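Local atomic coordinates of desulfoferrodoxin (Rbo) (Treponema pallidum subsp. pallidum str. Nichols, PDB entry 1Y07), a protein that binds a mononuclear iron(III) ion and, as a class III superoxide reductase, probably reduces superoxide to hydrogen peroxide. Residues L5-Q10 and I78-L83; P52-H57 and D110-A115. All coordinates share one frame; numbering follows the deposited sequence.

Contact 1. Residues L5-Q10 and I78-L83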
loop_
_atom_site.group_PDB
_atom_site.type_symbol
_atom_site.label_atom_id
_atom_site.label_comp_id
_atom_site.label_asym_id
_atom_site.label_seq_id
_atom_site.Cartn_x
_atom_site.Cartn_y
_atom_site.Cartn_z
ATOM N N LEU B 5 0.682 -9.427 5.325
ATOM C CA LEU B 5 0.352 -8.053 5.695
ATOM C C LEU B 5 0.071 -7.912 7.196
ATOM O O LEU B 5 -0.630 -8.733 7.787
ATOM C CB LEU B 5 -0.870 -7.588 4.914
ATOM C CG LEU B 5 -0.619 -7.272 3.459
ATOM C CD1 LEU B 5 -1.881 -6.840 2.833
ATOM C CD2 LEU B 5 0.428 -6.185 3.303
ATOM N N SER B 6 0.656 -6.884 7.808
ATOM C CA SER B 6 0.323 -6.491 9.146
ATOM C C SER B 6 -0.033 -5.019 9.149
ATOM O O SER B 6 0.379 -4.273 8.248
ATOM C CB SER B 6 1.509 -6.713 10.100
ATOM O OG SER B 6 2.753 -6.331 9.495
ATOM N N PHE B 7 -0.793 -4.629 10.177
ATOM C CA PHE B 7 -1.336 -3.291 10.316
ATOM C C PHE B 7 -1.080 -2.791 11.697
ATOM O O PHE B 7 -1.306 -3.507 12.666
ATOM C CB PHE B 7 -2.837 -3.323 10.018
ATOM C CG PHE B 7 -3.159 -3.938 8.680
ATOM C CD1 PHE B 7 -3.493 -5.297 8.566
ATOM C CD2 PHE B 7 -3.103 -3.167 7.525
ATOM C CE1 PHE B 7 -3.771 -5.858 7.293
ATOM C CE2 PHE B 7 -3.373 -3.731 6.276
ATOM C CZ PHE B 7 -3.709 -5.075 6.181
ATOM N N PHE B 8 -0.608 -1.565 11.775
ATOM C CA PHE B 8 -0.254 -0.905 13.031
ATOM C C PHE B 8 -0.962 0.459 12.994
ATOM O O PHE B 8 -0.674 1.266 12.116
ATOM C CB PHE B 8 1.258 -0.710 13.115
ATOM C CG PHE B 8 2.038 -1.985 12.901
ATOM C CD1 PHE B 8 2.226 -2.490 11.642
ATOM C CD2 PHE B 8 2.571 -2.672 13.974
ATOM C CE1 PHE B 8 2.932 -3.667 11.445
ATOM C CE2 PHE B 8 3.262 -3.854 13.778
ATOM C CZ PHE B 8 3.442 -4.345 12.487
ATOM N N LEU B 9 -1.836 0.718 13.962
ATOM C CA LEU B 9 -2.728 1.872 13.898
ATOM C C LEU B 9 -2.582 2.775 15.115
ATOM O O LEU B 9 -2.688 2.316 16.243
ATOM C CB LEU B 9 -4.178 1.404 13.774
ATOM C CG LEU B 9 -4.477 0.179 12.880
ATOM C CD1 LEU B 9 -5.904 -0.207 13.050
ATOM C CD2 LEU B 9 -4.239 0.446 11.443
ATOM N N GLN B 10 -2.367 4.073 14.870
ATOM C CA GLN B 10 -2.306 5.101 15.938
ATOM C C GLN B 10 -3.653 5.313 16.603
ATOM O O GLN B 10 -4.666 4.977 15.982
ATOM C CB GLN B 10 -1.897 6.450 15.361
ATOM C CG GLN B 10 -0.422 6.647 15.267
ATOM C CD GLN B 10 -0.035 8.112 15.269
ATOM O OE1 GLN B 10 -0.106 8.758 14.231
ATOM N NE2 GLN B 10 0.393 8.634 16.430
ATOM N N ILE B 78 -16.390 2.102 8.422
ATOM C CA ILE B 78 -15.230 1.429 7.790
ATOM C C ILE B 78 -14.281 2.494 7.263
ATOM O O ILE B 78 -14.626 3.304 6.395
ATOM C CB ILE B 78 -15.662 0.503 6.637
ATOM C CG1 ILE B 78 -16.734 -0.501 7.096
ATOM C CG2 ILE B 78 -14.444 -0.208 6.082
ATOM C CD1 ILE B 78 -16.387 -1.217 8.403
ATOM N N ALA B 79 -13.056 2.459 7.749
ATOM C CA ALA B 79 -12.062 3.491 7.461
ATOM C C ALA B 79 -11.399 3.284 6.123
ATOM O O ALA B 79 -11.216 4.231 5.361
ATOM C CB ALA B 79 -11.037 3.486 8.510
ATOM N N TRP B 80 -11.053 2.044 5.831
ATOM C CA TRP B 80 -10.282 1.728 4.632
ATOM C C TRP B 80 -10.408 0.242 4.313
ATOM O O TRP B 80 -10.809 -0.569 5.171
ATOM C CB TRP B 80 -8.803 2.197 4.758
ATOM C CG TRP B 80 -8.035 1.723 6.002
ATOM C CD1 TRP B 80 -7.703 2.484 7.083
ATOM C CD2 TRP B 80 -7.486 0.416 6.256
ATOM N NE1 TRP B 80 -7.010 1.738 8.015
ATOM C CE2 TRP B 80 -6.861 0.463 7.542
ATOM C CE3 TRP B 80 -7.494 -0.808 5.561
ATOM C CZ2 TRP B 80 -6.264 -0.646 8.116
ATOM C CZ3 TRP B 80 -6.892 -1.913 6.136
ATOM C CH2 TRP B 80 -6.260 -1.818 7.381
ATOM N N VAL B 81 -10.056 -0.101 3.085
ATOM C CA VAL B 81 -9.967 -1.463 2.605
ATOM C C VAL B 81 -8.602 -1.581 1.931
ATOM O O VAL B 81 -8.191 -0.672 1.180
ATOM C CB VAL B 81 -11.092 -1.801 1.571
ATOM C CG1 VAL B 81 -10.854 -3.147 0.916
ATOM C CG2 VAL B 81 -12.463 -1.715 2.258
ATOM N N CYS B 82 -7.921 -2.668 2.219
ATOM C CA CYS B 82 -6.619 -3.006 1.628
ATOM C C CYS B 82 -6.798 -4.293 0.809
ATOM O O CYS B 82 -7.462 -5.223 1.251
ATOM C CB CYS B 82 -5.591 -3.184 2.737
ATOM S SG CYS B 82 -3.987 -3.787 2.218
ATOM N N LEU B 83 -6.203 -4.348 -0.367
ATOM C CA LEU B 83 -6.244 -5.495 -1.236
ATOM C C LEU B 83 -4.859 -5.988 -1.454
ATOM O O LEU B 83 -3.968 -5.210 -1.814
ATOM C CB LEU B 83 -6.838 -5.081 -2.578
ATOM C CG LEU B 83 -7.436 -6.173 -3.441
ATOM C CD1 LEU B 83 -8.578 -6.823 -2.808
ATOM C CD2 LEU B 83 -7.748 -5.582 -4.827
#

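Contact 2. Residues P52-H57 and D110-A115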
loop_
_atom_site.group_PDB
_atom_site.type_symbol
_atom_site.label_atom_id
_atom_site.label_comp_id
_atom_site.label_asym_id
_atom_site.label_seq_id
_atom_site.Cartn_x
_atom_site.Cartn_y
_atom_site.Cartn_z
ATOM N N PRO B 52 -14.981 -8.759 4.635
ATOM C CA PRO B 52 -15.059 -8.217 3.283
ATOM C C PRO B 52 -15.492 -9.290 2.277
ATOM O O PRO B 52 -15.011 -10.438 2.330
ATOM C CB PRO B 52 -13.624 -7.677 3.005
ATOM C CG PRO B 52 -12.782 -8.225 3.996
ATOM C CD PRO B 52 -13.593 -8.795 5.112
ATOM N N VAL B 53 -16.465 -8.922 1.440
ATOM C CA VAL B 53 -16.904 -9.720 0.326
ATOM C C VAL B 53 -16.248 -9.177 -0.925
ATOM O O VAL B 53 -16.366 -7.994 -1.206
ATOM C CB VAL B 53 -18.480 -9.685 0.188
ATOM C CG1 VAL B 53 -18.961 -10.244 -1.162
ATOM C CG2 VAL B 53 -19.145 -10.429 1.348
ATOM N N VAL B 54 -15.601 -10.059 -1.686
ATOM C CA VAL B 54 -14.874 -9.697 -2.898
ATOM C C VAL B 54 -15.651 -10.145 -4.141
ATOM O O VAL B 54 -16.134 -11.263 -4.209
ATOM C CB VAL B 54 -13.410 -10.300 -2.867
ATOM C CG1 VAL B 54 -12.628 -9.926 -4.102
ATOM C CG2 VAL B 54 -12.680 -9.837 -1.592
ATOM N N GLU B 55 -15.793 -9.246 -5.107
ATOM C CA GLU B 55 -16.564 -9.499 -6.328
ATOM C C GLU B 55 -15.753 -8.992 -7.506
ATOM O O GLU B 55 -15.577 -7.791 -7.664
ATOM C CB GLU B 55 -17.901 -8.779 -6.289
ATOM C CG GLU B 55 -18.859 -9.290 -5.229
ATOM C CD GLU B 55 -20.197 -8.585 -5.259
ATOM O OE1 GLU B 55 -20.343 -7.551 -5.972
ATOM O OE2 GLU B 55 -21.115 -9.077 -4.561
ATOM N N VAL B 56 -15.234 -9.919 -8.295
ATOM C CA VAL B 56 -14.400 -9.589 -9.429
ATOM C C VAL B 56 -15.215 -9.561 -10.697
ATOM O O VAL B 56 -16.094 -10.429 -10.961
ATOM C CB VAL B 56 -13.256 -10.588 -9.609
ATOM C CG1 VAL B 56 -12.351 -10.184 -10.793
ATOM C CG2 VAL B 56 -12.470 -10.724 -8.347
ATOM N N HIS B 57 -14.950 -8.551 -11.492
ATOM C CA HIS B 57 -15.371 -8.539 -12.841
ATOM C C HIS B 57 -14.198 -8.006 -13.636
ATOM O O HIS B 57 -13.903 -6.836 -13.548
ATOM C CB HIS B 57 -16.564 -7.653 -12.943
ATOM C CG HIS B 57 -16.567 -6.747 -14.136
ATOM N ND1 HIS B 57 -16.415 -5.383 -14.000
ATOM C CD2 HIS B 57 -16.828 -6.978 -15.460
ATOM C CE1 HIS B 57 -16.504 -4.821 -15.190
ATOM N NE2 HIS B 57 -16.753 -5.763 -16.098
ATOM N N ASP B 110 -2.458 -9.376 -13.231
ATOM C CA ASP B 110 -2.604 -9.406 -11.778
ATOM C C ASP B 110 -3.854 -10.177 -11.442
ATOM O O ASP B 110 -4.765 -10.344 -12.310
ATOM C CB ASP B 110 -2.667 -7.991 -11.220
ATOM C CG ASP B 110 -2.227 -7.915 -9.761
ATOM O OD1 ASP B 110 -1.962 -9.011 -9.186
ATOM O OD2 ASP B 110 -2.168 -6.840 -9.130
ATOM N N GLN B 111 -3.860 -10.766 -10.244
ATOM C CA GLN B 111 -5.026 -11.469 -9.723
ATOM C C GLN B 111 -5.169 -11.207 -8.243
ATOM O O GLN B 111 -4.163 -11.054 -7.552
ATOM C CB GLN B 111 -4.919 -13.004 -9.960
ATOM C CG GLN B 111 -4.742 -13.363 -11.422
ATOM C CD GLN B 111 -4.535 -14.813 -11.694
ATOM O OE1 GLN B 111 -5.399 -15.452 -12.308
ATOM N NE2 GLN B 111 -3.367 -15.347 -11.317
ATOM N N VAL B 112 -6.396 -11.123 -7.751
ATOM C CA VAL B 112 -6.610 -10.832 -6.332
ATOM C C VAL B 112 -6.232 -12.002 -5.445
ATOM O O VAL B 112 -6.434 -13.158 -5.846
ATOM C CB VAL B 112 -8.075 -10.437 -6.086
ATOM C CG1 VAL B 112 -8.981 -11.586 -6.260
ATOM C CG2 VAL B 112 -8.252 -9.876 -4.694
ATOM N N LEU B 113 -5.742 -11.732 -4.229
ATOM C CA LEU B 113 -5.488 -12.770 -3.208
ATOM C C LEU B 113 -6.364 -12.631 -1.972
ATOM O O LEU B 113 -6.932 -13.611 -1.497
ATOM C CB LEU B 113 -4.029 -12.789 -2.769
ATOM C CG LEU B 113 -3.028 -13.253 -3.826
ATOM C CD1 LEU B 113 -1.609 -13.086 -3.311
ATOM C CD2 LEU B 113 -3.262 -14.720 -4.250
ATOM N N GLU B 114 -6.464 -11.435 -1.418
ATOM C CA GLU B 114 -7.113 -11.233 -0.117
ATOM C C GLU B 114 -7.481 -9.775 0.078
ATOM O O GLU B 114 -6.800 -8.889 -0.399
ATOM C CB GLU B 114 -6.198 -11.692 1.028
ATOM C CG GLU B 114 -6.859 -11.748 2.402
ATOM C CD GLU B 114 -6.081 -12.615 3.411
ATOM O OE1 GLU B 114 -6.698 -13.166 4.365
ATOM O OE2 GLU B 114 -4.854 -12.761 3.247
ATOM N N ALA B 115 -8.576 -9.549 0.775
ATOM C CA ALA B 115 -9.017 -8.215 1.134
ATOM C C ALA B 115 -9.045 -8.087 2.637
ATOM O O ALA B 115 -9.325 -9.069 3.314
ATOM C CB ALA B 115 -10.383 -7.919 0.555
#

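Contact 1. Residues L5-Q10 and I78-L83
The N-terminal two-stranded sheet of this class III superoxide reductase packs here against one face of the four-stranded sheet of the iron-binding domain. Strand 5-9 runs nearly antiparallel to strand 78-83, at 156°, but the segment axes come no closer than 10.4 Å, so side chains alone bridge the gap. L5, F7 and L9 alternate along one side of their strand and meet W80 and C82. F7 lays CD2 3.4 Å from CH2 at the far end of the W80 indole. The two rings cross obliquely, with centroids 5.2 Å apart and planes at 34°. W80 takes the crowded position between backbone N and carbonyl carbon (chi1 53°), which sends its six-membered ring out to the N-terminal strand. L9 meets it tip to tip, CD2 lying at the indole edge 4.0 Å from CZ2. The sulfur of C82 serves two neighbours: SG sits near the plane of the F7 ring, 4.1 Å from CE2, and touches CD1 of L5 at 3.8 Å. F16 stacks on W80, while F118 and Y116 of strand 112-119 extend the aromatic cluster. No hydrogen bond joins the segments. The result is a buried interface between face-packed beta sheets, which includes a cysteine sulfur-aromatic contact at the edge of the F7 ring and joins the N-terminal segment to the superoxide reductase beta-sandwich.

Contact 2. Residues P52-H57 and D110-A115
Apolar side chains carry nearly all of the contact between strand 52-57, at the edge of the three-stranded sheet, and strand 112-115 of the four-stranded one. The strands face each other at 155° with axes 7.9 Å apart, and no hydrogen bond passes between them. A115 fits its methyl between two residues of the other strand: CB lies 3.7 Å from CG2 of V54 and 4.1 Å from CB of P52. V54 holds CG1 anti to the backbone N (chi1 -179°), leaving CG2 to meet A115 while CG1 makes a looser contact with CG2 of V112. Farther along, V56 and V112 run alongside each other, pointing opposite ways, V56 CG2 coming 4.2 Å from V112 CG1; the latter methyl occupies the crowded place between backbone N and carbonyl carbon. L83 also packs on V112 and A115; on the neighbouring strand 60-65, V61 touches V54 and V63 touches P52.

One contact involves backbone: CG of P52 rests 3.6 Å from the carbonyl O of A115, where the strands are nearest.

Polar interactions lie to one side. D110 OD1 accepts a weak hydrogen bond from Q111 N (2.8 Å) and another hydrogen bond from K87 N, while OD2 is hydrogen-bonded to T85 OG1. L113 and E114 both face K84 in a classic beta bulge. Two facing sheets joined through side chains make a beta-sandwich, here the immunoglobulin-like (E-set) desulfoferrodoxin domain.

Strand 5-9 comes first along the chain, and contact 1 brings it back to strand 78-83, closing a loop of 67 residues. Strand 52-57 lies inside that loop, but its partner 110-115 lies beyond the end of that loop, so the two contacts cross; contact 2 closes a loop of 52 residues. Strands 78-85 and 112-119 are neighbours in the four-stranded sheet, where L83 CD1 lies 3.6 Å from V112 CG2, linking the contacts directly although their centres are about 16 Å apart. Contact 1 ties the N-terminal sheet to this four-stranded sheet, and contact 2 ties the latter to the three-stranded sheet, making three successive layers.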